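Local coordinates for protein glycosyl hydrolase family 88 (Pedobacter heparinus, PDB 3WIW) that releases the unsaturated glucuronyl residue from heparin-derived oligosaccharides by hydrolysis, as an alpha6/alpha6-barrel enzyme of glycoside hydrolase family 88, at residues 258-263 with 320-325; 273-278 with 314-319. All blocks are in the same frame, centred on the assembly; numbering follows the deposited sequence. Where two conformers were deposited one is given.

Contact 1 (258-263 with 320-325); sequences SYKDTK and STQVKD
The carbonyl oxygen Gln-322 O accepts a hydrogen bond from a water whose oxygen is 2.7 Å away. The same water lies 3.2 Å from Tyr-259 OH, in the plane of the phenol ring and at its edge, so that it bridges a side chain of one helix to the backbone of the other. The rest of the contact is van der Waals. The CB of Tyr-259 points toward 320-325, and CG anti to the backbone N (chi1 180°) lays the CD2 edge of the ring against the amide carbon Gln-322 CD at 3.7 Å. Ring and amide planes stand 74° apart, and the two side chains run past each other in opposite senses. The amide end then passes beside Lys-260, with Gln-322 NE2 3.6 Å from Lys-260 CB; in the conformer described this nitrogen donates to Thr-256 O, but a second conformer leaves the amide's position uncertain. From that CB the Lys-260 chain leads away to Asp-318 of helix 306-322. The contact joins the C-terminal ends of helices 245-262 and 306-322 of the alpha6/alpha6 barrel; helix 265-279 touches Tyr-259 through Lys-265, and helix 375-392 meets Lys-260 through Arg-387.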
ATOM      1  N   SER A 258      -4.835  -8.011   8.156  1.00 10.81           N
ATOM      2  CA  SER A 258      -4.670  -8.532   9.523  1.00 10.92           C
ATOM      3  C   SER A 258      -5.595  -9.712   9.751  1.00 10.95           C
ATOM      4  O   SER A 258      -5.208 -10.656  10.433  1.00 12.32           O
ATOM      5  CB  SER A 258      -4.955  -7.455  10.560  1.00 10.53           C
ATOM      6  OG  SER A 258      -3.900  -6.500  10.608  1.00 11.39           O
ATOM      7  N   TYR A 259      -6.821  -9.669   9.209  1.00 11.18           N
ATOM      8  CA  TYR A 259      -7.685 -10.845   9.262  1.00 12.87           C
ATOM      9  C   TYR A 259      -7.046 -12.042   8.553  1.00 13.08           C
ATOM     10  O   TYR A 259      -6.997 -13.149   9.096  1.00 13.60           O
ATOM     11  CB  TYR A 259      -9.098 -10.582   8.737  1.00 13.63           C
ATOM     12  CG  TYR A 259      -9.932 -11.850   8.811  1.00 15.12           C
ATOM     13  CD1 TYR A 259     -10.360 -12.359  10.038  1.00 15.89           C
ATOM     14  CD2 TYR A 259     -10.223 -12.582   7.666  1.00 16.07           C
ATOM     15  CE1 TYR A 259     -11.102 -13.518  10.106  1.00 16.99           C
ATOM     16  CE2 TYR A 259     -10.977 -13.746   7.724  1.00 18.05           C
ATOM     17  CZ  TYR A 259     -11.407 -14.211   8.947  1.00 18.98           C
ATOM     18  OH  TYR A 259     -12.149 -15.363   9.010  1.00 21.92           O
ATOM     19  N   LYS A 260      -6.555 -11.824   7.343  1.00 12.53           N
ATOM     20  CA  LYS A 260      -5.956 -12.897   6.554  1.00 13.92           C
ATOM     21  C   LYS A 260      -4.830 -13.578   7.334  1.00 14.21           C
ATOM     22  O   LYS A 260      -4.715 -14.808   7.329  1.00 16.01           O
ATOM     23  CB  LYS A 260      -5.424 -12.312   5.250  1.00 16.13           C
ATOM     24  CG  LYS A 260      -4.839 -13.300   4.257  1.00 20.06           C
ATOM     25  CD  LYS A 260      -4.448 -12.459   3.027  1.00 23.41           C
ATOM     26  CE  LYS A 260      -4.125 -13.242   1.778  1.00 25.60           C
ATOM     27  NZ  LYS A 260      -3.749 -12.245   0.729  1.00 25.55           N
ATOM     28  N   ASP A 261      -4.023 -12.774   8.025  1.00 13.08           N
ATOM     29  CA  ASP A 261      -2.826 -13.276   8.676  1.00 15.37           C
ATOM     30  C   ASP A 261      -3.032 -13.762  10.115  1.00 16.53           C
ATOM     31  O   ASP A 261      -2.193 -14.494  10.622  1.00 17.84           O
ATOM     32  CB  ASP A 261      -1.737 -12.208   8.637  1.00 16.99           C
ATOM     33  CG  ASP A 261      -1.250 -11.905   7.221  1.00 20.26           C
ATOM     34  OD1 ASP A 261      -1.633 -12.605   6.257  1.00 20.46           O
ATOM     35  OD2 ASP A 261      -0.469 -10.956   7.075  1.00 21.89           O
ATOM     36  N   THR A 262      -4.125 -13.369  10.774  1.00 15.31           N
ATOM     37  CA  THR A 262      -4.356 -13.769  12.175  1.00 16.06           C
ATOM     38  C   THR A 262      -5.626 -14.573  12.389  1.00 16.77           C
ATOM     39  O   THR A 262      -5.769 -15.250  13.404  1.00 17.06           O
ATOM     40  CB  THR A 262      -4.460 -12.560  13.122  1.00 15.17           C
ATOM     41  OG1 THR A 262      -5.684 -11.857  12.862  1.00 15.23           O
ATOM     42  CG2 THR A 262      -3.280 -11.632  12.962  1.00 16.40           C
ATOM     43  N   LYS A 263      -6.569 -14.429  11.462  1.00 16.72           N
ATOM     44  CA  LYS A 263      -7.906 -15.029  11.534  1.00 18.11           C
ATOM     45  C   LYS A 263      -8.753 -14.538  12.705  1.00 17.32           C
ATOM     46  O   LYS A 263      -9.727 -15.173  13.067  1.00 18.34           O
ATOM     47  CB  LYS A 263      -7.861 -16.561  11.468  1.00 22.10           C
ATOM     48  CG  LYS A 263      -7.145 -17.086  10.226  1.00 26.95           C
ATOM     49  CD  LYS A 263      -7.703 -16.487   8.949  1.00 31.23           C
ATOM     50  CE  LYS A 263      -9.080 -17.021   8.640  1.00 34.34           C
ATOM     51  NZ  LYS A 263      -9.034 -18.448   8.246  1.00 36.14           N
ATOM     52  N   SER A 320     -13.599  -9.761  -0.309  1.00 12.25           N
ATOM     53  CA  SER A 320     -14.660 -10.517  -0.973  1.00 13.50           C
ATOM     54  C   SER A 320     -14.507 -12.041  -0.796  1.00 15.31           C
ATOM     55  O   SER A 320     -15.508 -12.782  -0.813  1.00 16.98           O
ATOM     56  CB  SER A 320     -14.759 -10.144  -2.458  1.00 13.60           C
ATOM     57  OG  SER A 320     -13.795 -10.808  -3.253  1.00 13.30           O
ATOM     58  N   THR A 321     -13.273 -12.515  -0.602  1.00 15.10           N
ATOM     59  CA  THR A 321     -13.031 -13.954  -0.460  1.00 17.57           C
ATOM     60  C   THR A 321     -13.093 -14.418   0.987  1.00 18.47           C
ATOM     61  O   THR A 321     -13.111 -15.626   1.258  1.00 21.22           O
ATOM     62  CB  THR A 321     -11.665 -14.366  -1.050  1.00 19.45           C
ATOM     63  OG1 THR A 321     -10.606 -13.837  -0.234  1.00 20.99           O
ATOM     64  CG2 THR A 321     -11.533 -13.859  -2.485  1.00 20.25           C
ATOM     65  N   GLN A 322     -13.096 -13.467   1.921  0.56 16.92           N
ATOM     66  CA  GLN A 322     -13.030 -13.774   3.353  0.56 17.75           C
ATOM     67  C   GLN A 322     -14.400 -13.782   4.016  0.56 20.23           C
ATOM     68  O   GLN A 322     -14.627 -14.512   4.981  0.56 21.24           O
ATOM     69  CB  GLN A 322     -12.151 -12.753   4.076  0.56 17.51           C
ATOM     70  CG  GLN A 322     -10.718 -12.722   3.635  0.56 17.34           C
ATOM     71  CD  GLN A 322     -10.022 -11.466   4.103  0.56 17.21           C
ATOM     72  OE1 GLN A 322     -10.662 -10.472   4.462  0.56 17.95           O
ATOM     73  NE2 GLN A 322      -8.717 -11.492   4.094  0.56 16.12           N
ATOM     74  N   VAL A 323     -15.311 -12.967   3.501  1.00 22.22           N
ATOM     75  CA  VAL A 323     -16.608 -12.759   4.150  1.00 24.45           C
ATOM     76  C   VAL A 323     -17.674 -13.715   3.648  1.00 29.02           C
ATOM     77  O   VAL A 323     -17.480 -14.400   2.650  1.00 29.50           O
ATOM     78  CB  VAL A 323     -17.149 -11.319   3.932  1.00 23.02           C
ATOM     79  CG1 VAL A 323     -16.185 -10.275   4.483  1.00 22.93           C
ATOM     80  CG2 VAL A 323     -17.427 -11.081   2.462  1.00 22.16           C
ATOM     81  N   LYS A 324     -18.807 -13.708   4.347  1.00 32.74           N
ATOM     82  CA  LYS A 324     -19.961 -14.553   4.061  1.00 38.83           C
ATOM     83  C   LYS A 324     -20.551 -14.303   2.672  1.00 39.94           C
ATOM     84  O   LYS A 324     -20.740 -15.236   1.892  1.00 41.69           O
ATOM     85  CB  LYS A 324     -21.030 -14.323   5.136  1.00 43.05           C
ATOM     86  CG  LYS A 324     -21.750 -15.571   5.590  1.00 47.23           C
ATOM     87  CD  LYS A 324     -22.116 -15.494   7.071  1.00 49.89           C
ATOM     88  CE  LYS A 324     -23.097 -14.363   7.364  1.00 51.86           C
ATOM     89  NZ  LYS A 324     -23.399 -14.278   8.828  1.00 53.11           N
ATOM     90  N   ASP A 325     -20.860 -13.049   2.371  1.00 37.75           N
ATOM     91  CA  ASP A 325     -21.336 -12.707   1.029  1.00 36.65           C
ATOM     92  C   ASP A 325     -20.541 -11.536   0.456  1.00 30.22           C
ATOM     93  O   ASP A 325     -20.758 -10.364   0.780  1.00 30.34           O
ATOM     94  CB  ASP A 325     -22.855 -12.495   0.976  1.00 41.86           C
ATOM     95  CG  ASP A 325     -23.310 -11.260   1.722  1.00 46.02           C
ATOM     96  OD1 ASP A 325     -22.689 -10.921   2.753  1.00 47.55           O
ATOM     97  OD2 ASP A 325     -24.295 -10.631   1.271  1.00 47.44           O
TER
HETATM   98  O   HOH W   1     -12.838 -16.276   6.004  1.00 36.13           O

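Contact 2 (273-278 with 314-319); sequences HIAAFI and SALLDL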
ATOM      1  N   HIS A 273     -16.932  -2.752   8.386  1.00 11.55           N
ATOM      2  CA  HIS A 273     -17.430  -1.422   8.783  1.00 11.83           C
ATOM      3  C   HIS A 273     -16.726  -0.317   7.996  1.00 11.45           C
ATOM      4  O   HIS A 273     -17.373   0.615   7.497  1.00 11.60           O
ATOM      5  CB  HIS A 273     -17.271  -1.164  10.290  1.00 13.03           C
ATOM      6  CG  HIS A 273     -18.161  -2.002  11.154  1.00 14.64           C
ATOM      7  ND1 HIS A 273     -19.524  -2.081  10.966  1.00 17.07           N
ATOM      8  CD2 HIS A 273     -17.886  -2.774  12.237  1.00 16.18           C
ATOM      9  CE1 HIS A 273     -20.048  -2.878  11.878  1.00 17.26           C
ATOM     10  NE2 HIS A 273     -19.074  -3.313  12.660  1.00 17.40           N
ATOM     11  N   ILE A 274     -15.410  -0.427   7.858  1.00 11.06           N
ATOM     12  CA  ILE A 274     -14.656   0.523   7.057  1.00 10.86           C
ATOM     13  C   ILE A 274     -15.127   0.493   5.597  1.00 10.56           C
ATOM     14  O   ILE A 274     -15.374   1.541   4.993  1.00 10.97           O
ATOM     15  CB  ILE A 274     -13.141   0.252   7.139  1.00 10.79           C
ATOM     16  CG1 ILE A 274     -12.621   0.489   8.563  1.00 10.58           C
ATOM     17  CG2 ILE A 274     -12.389   1.158   6.140  1.00 11.10           C
ATOM     18  CD1 ILE A 274     -11.197  -0.056   8.753  1.00 11.46           C
ATOM     19  N   ALA A 275     -15.327  -0.708   5.061  1.00 11.36           N
ATOM     20  CA  ALA A 275     -15.716  -0.852   3.663  1.00 11.26           C
ATOM     21  C   ALA A 275     -17.042  -0.144   3.410  1.00 11.60           C
ATOM     22  O   ALA A 275     -17.218   0.522   2.389  1.00 12.25           O
ATOM     23  CB  ALA A 275     -15.821  -2.322   3.281  1.00 11.58           C
ATOM     24  N   ALA A 276     -17.992  -0.287   4.324  1.00 11.87           N
ATOM     25  CA  ALA A 276     -19.278   0.395   4.189  1.00 12.62           C
ATOM     26  C   ALA A 276     -19.143   1.916   4.250  1.00 12.89           C
ATOM     27  O   ALA A 276     -19.763   2.622   3.453  1.00 13.14           O
ATOM     28  CB  ALA A 276     -20.268  -0.117   5.243  1.00 13.24           C
ATOM     29  N   PHE A 277     -18.339   2.422   5.182  1.00 12.42           N
ATOM     30  CA  PHE A 277     -18.075   3.852   5.261  1.00 12.21           C
ATOM     31  C   PHE A 277     -17.539   4.389   3.926  1.00 11.23           C
ATOM     32  O   PHE A 277     -18.002   5.424   3.432  1.00 11.81           O
ATOM     33  CB  PHE A 277     -17.099   4.166   6.405  1.00 12.60           C
ATOM     34  CG  PHE A 277     -16.592   5.590   6.383  1.00 12.28           C
ATOM     35  CD1 PHE A 277     -17.414   6.656   6.777  1.00 13.00           C
ATOM     36  CD2 PHE A 277     -15.310   5.873   5.919  1.00 13.22           C
ATOM     37  CE1 PHE A 277     -16.944   7.971   6.713  1.00 13.92           C
ATOM     38  CE2 PHE A 277     -14.844   7.194   5.860  1.00 13.72           C
ATOM     39  CZ  PHE A 277     -15.668   8.234   6.254  1.00 13.48           C
ATOM     40  N   ILE A 278     -16.603   3.660   3.318  1.00 10.90           N
ATOM     41  CA  ILE A 278     -15.997   4.053   2.047  1.00 10.90           C
ATOM     42  C   ILE A 278     -16.981   3.908   0.876  1.00 11.97           C
ATOM     43  O   ILE A 278     -17.222   4.866   0.122  1.00 12.11           O
ATOM     44  CB  ILE A 278     -14.708   3.243   1.785  1.00 10.38           C
ATOM     45  CG1 ILE A 278     -13.612   3.667   2.775  1.00 11.54           C
ATOM     46  CG2 ILE A 278     -14.247   3.441   0.352  1.00 12.05           C
ATOM     47  CD1 ILE A 278     -12.364   2.780   2.760  1.00 11.47           C
ATOM     48  N   SER A 314      -7.598  -3.537  -4.225  1.00  9.41           N
ATOM     49  CA  SER A 314      -6.875  -4.727  -3.801  1.00  9.00           C
ATOM     50  C   SER A 314      -7.468  -5.281  -2.507  1.00  9.38           C
ATOM     51  O   SER A 314      -7.740  -6.480  -2.406  1.00  9.83           O
ATOM     52  CB  SER A 314      -5.397  -4.434  -3.636  1.00 10.46           C
ATOM     53  OG  SER A 314      -4.756  -5.678  -3.469  1.00 10.93           O
ATOM     54  N   ALA A 315      -7.733  -4.402  -1.545  1.00  9.14           N
ATOM     55  CA  ALA A 315      -8.288  -4.838  -0.269  1.00  9.88           C
ATOM     56  C   ALA A 315      -9.677  -5.457  -0.441  1.00  9.51           C
ATOM     57  O   ALA A 315      -9.962  -6.502   0.155  1.00 10.48           O
ATOM     58  CB  ALA A 315      -8.342  -3.684   0.719  1.00  9.89           C
ATOM     59  N   LEU A 316     -10.540  -4.803  -1.218  1.00  9.77           N
ATOM     60  CA  LEU A 316     -11.900  -5.310  -1.402  1.00  9.15           C
ATOM     61  C   LEU A 316     -11.925  -6.673  -2.076  1.00  9.92           C
ATOM     62  O   LEU A 316     -12.789  -7.506  -1.777  1.00 11.41           O
ATOM     63  CB  LEU A 316     -12.775  -4.306  -2.157  1.00 10.15           C
ATOM     64  CG  LEU A 316     -13.150  -3.031  -1.399  1.00 10.15           C
ATOM     65  CD1 LEU A 316     -13.999  -2.176  -2.314  1.00 12.61           C
ATOM     66  CD2 LEU A 316     -13.906  -3.350  -0.113  1.00 12.58           C
ATOM     67  N   LEU A 317     -10.965  -6.923  -2.965  1.00 11.07           N
ATOM     68  CA  LEU A 317     -10.880  -8.246  -3.588  1.00 11.00           C
ATOM     69  C   LEU A 317     -10.541  -9.323  -2.550  1.00 11.36           C
ATOM     70  O   LEU A 317     -11.184 -10.369  -2.526  1.00 12.89           O
ATOM     71  CB  LEU A 317      -9.860  -8.238  -4.722  1.00 11.66           C
ATOM     72  CG  LEU A 317     -10.327  -7.454  -5.952  1.00 11.72           C
ATOM     73  CD1 LEU A 317      -9.145  -7.145  -6.879  1.00 13.77           C
ATOM     74  CD2 LEU A 317     -11.448  -8.206  -6.690  1.00 11.84           C
ATOM     75  N   ASP A 318      -9.571  -9.068  -1.673  1.00 11.51           N
ATOM     76  CA  ASP A 318      -9.321 -10.027  -0.601  1.00 12.61           C
ATOM     77  C   ASP A 318     -10.513 -10.109   0.357  1.00 12.72           C
ATOM     78  O   ASP A 318     -10.873 -11.192   0.796  1.00 14.27           O
ATOM     79  CB  ASP A 318      -8.035  -9.723   0.157  1.00 13.33           C
ATOM     80  CG  ASP A 318      -6.847 -10.515  -0.371  1.00 15.49           C
ATOM     81  OD1 ASP A 318      -6.880 -10.997  -1.537  1.00 17.08           O
ATOM     82  OD2 ASP A 318      -5.868 -10.630   0.376  1.00 16.45           O
ATOM     83  N   LEU A 319     -11.143  -8.978   0.673  1.00 12.05           N
ATOM     84  CA  LEU A 319     -12.277  -9.007   1.589  1.00 12.19           C
ATOM     85  C   LEU A 319     -13.392  -9.871   1.011  1.00 12.05           C
ATOM     86  O   LEU A 319     -14.048 -10.630   1.745  1.00 13.58           O
ATOM     87  CB  LEU A 319     -12.776  -7.591   1.854  1.00 11.93           C
ATOM     88  CG  LEU A 319     -13.840  -7.447   2.940  1.00 12.84           C
ATOM     89  CD1 LEU A 319     -13.337  -7.930   4.292  1.00 15.00           C
ATOM     90  CD2 LEU A 319     -14.330  -5.997   3.030  1.00 13.72           C
TER
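Segments 273-278 and 314-319 run roughly antiparallel, closest at Ala-275 and Leu-316, whose CA atoms are 7.8 Å apart. They belong to helices 265-279 and 306-322, successive long helices of the alpha6/alpha6 barrel, joined by a long connection without regular secondary structure. The packing between the two segments is small and wholly apolar. Ala-275 directs its methyl group at the neighbouring helix, where it meets one branch from each of two leucines a helical turn apart: Leu-316 CD2 and Leu-319 CD2, each 4.0 Å from Ala-275 CB. The leucines bring these branches together by different routes. Leu-316 places CG beside its backbone N (chi1 -70°), while Leu-319 has CG beside its carbonyl carbon (chi1 -172°). All three residues are buried. Helix 327-340 adds Tyr-329 against Ala-275 and Phe-332 against Leu-316, and Leu-252 of helix 245-262 touches both Leu-316 and Ile-274, so the small direct interface forms part of a larger hydrophobic cluster between helices. Leu-316 CD2 and Leu-319 CD2 are themselves 4.1 Å apart, which makes an almost equilateral triangle of methyl carbons with Ala-275 CB.

How the contacts relate
Contacts 1 and 2 have centres 11 Å apart and share helix 306-322, which offers segment 314-319 to helix 265-279 and, at its C-terminal end, residues of 320-325 to helix 245-262. The segments follow the order 258-263, 273-278, 314-319 and 320-325, so the pair of contact 2 lies between the two halves of contact 1. A salt bridge, Lys-260 NZ to Asp-318 OD2 at 2.7 Å, connects the contacts directly. Together they tie three successive long helices of the alpha6/alpha6 barrel, one contact partly buried and the other buried, on the same side of the chain's centre and away from the predicted active-site residues.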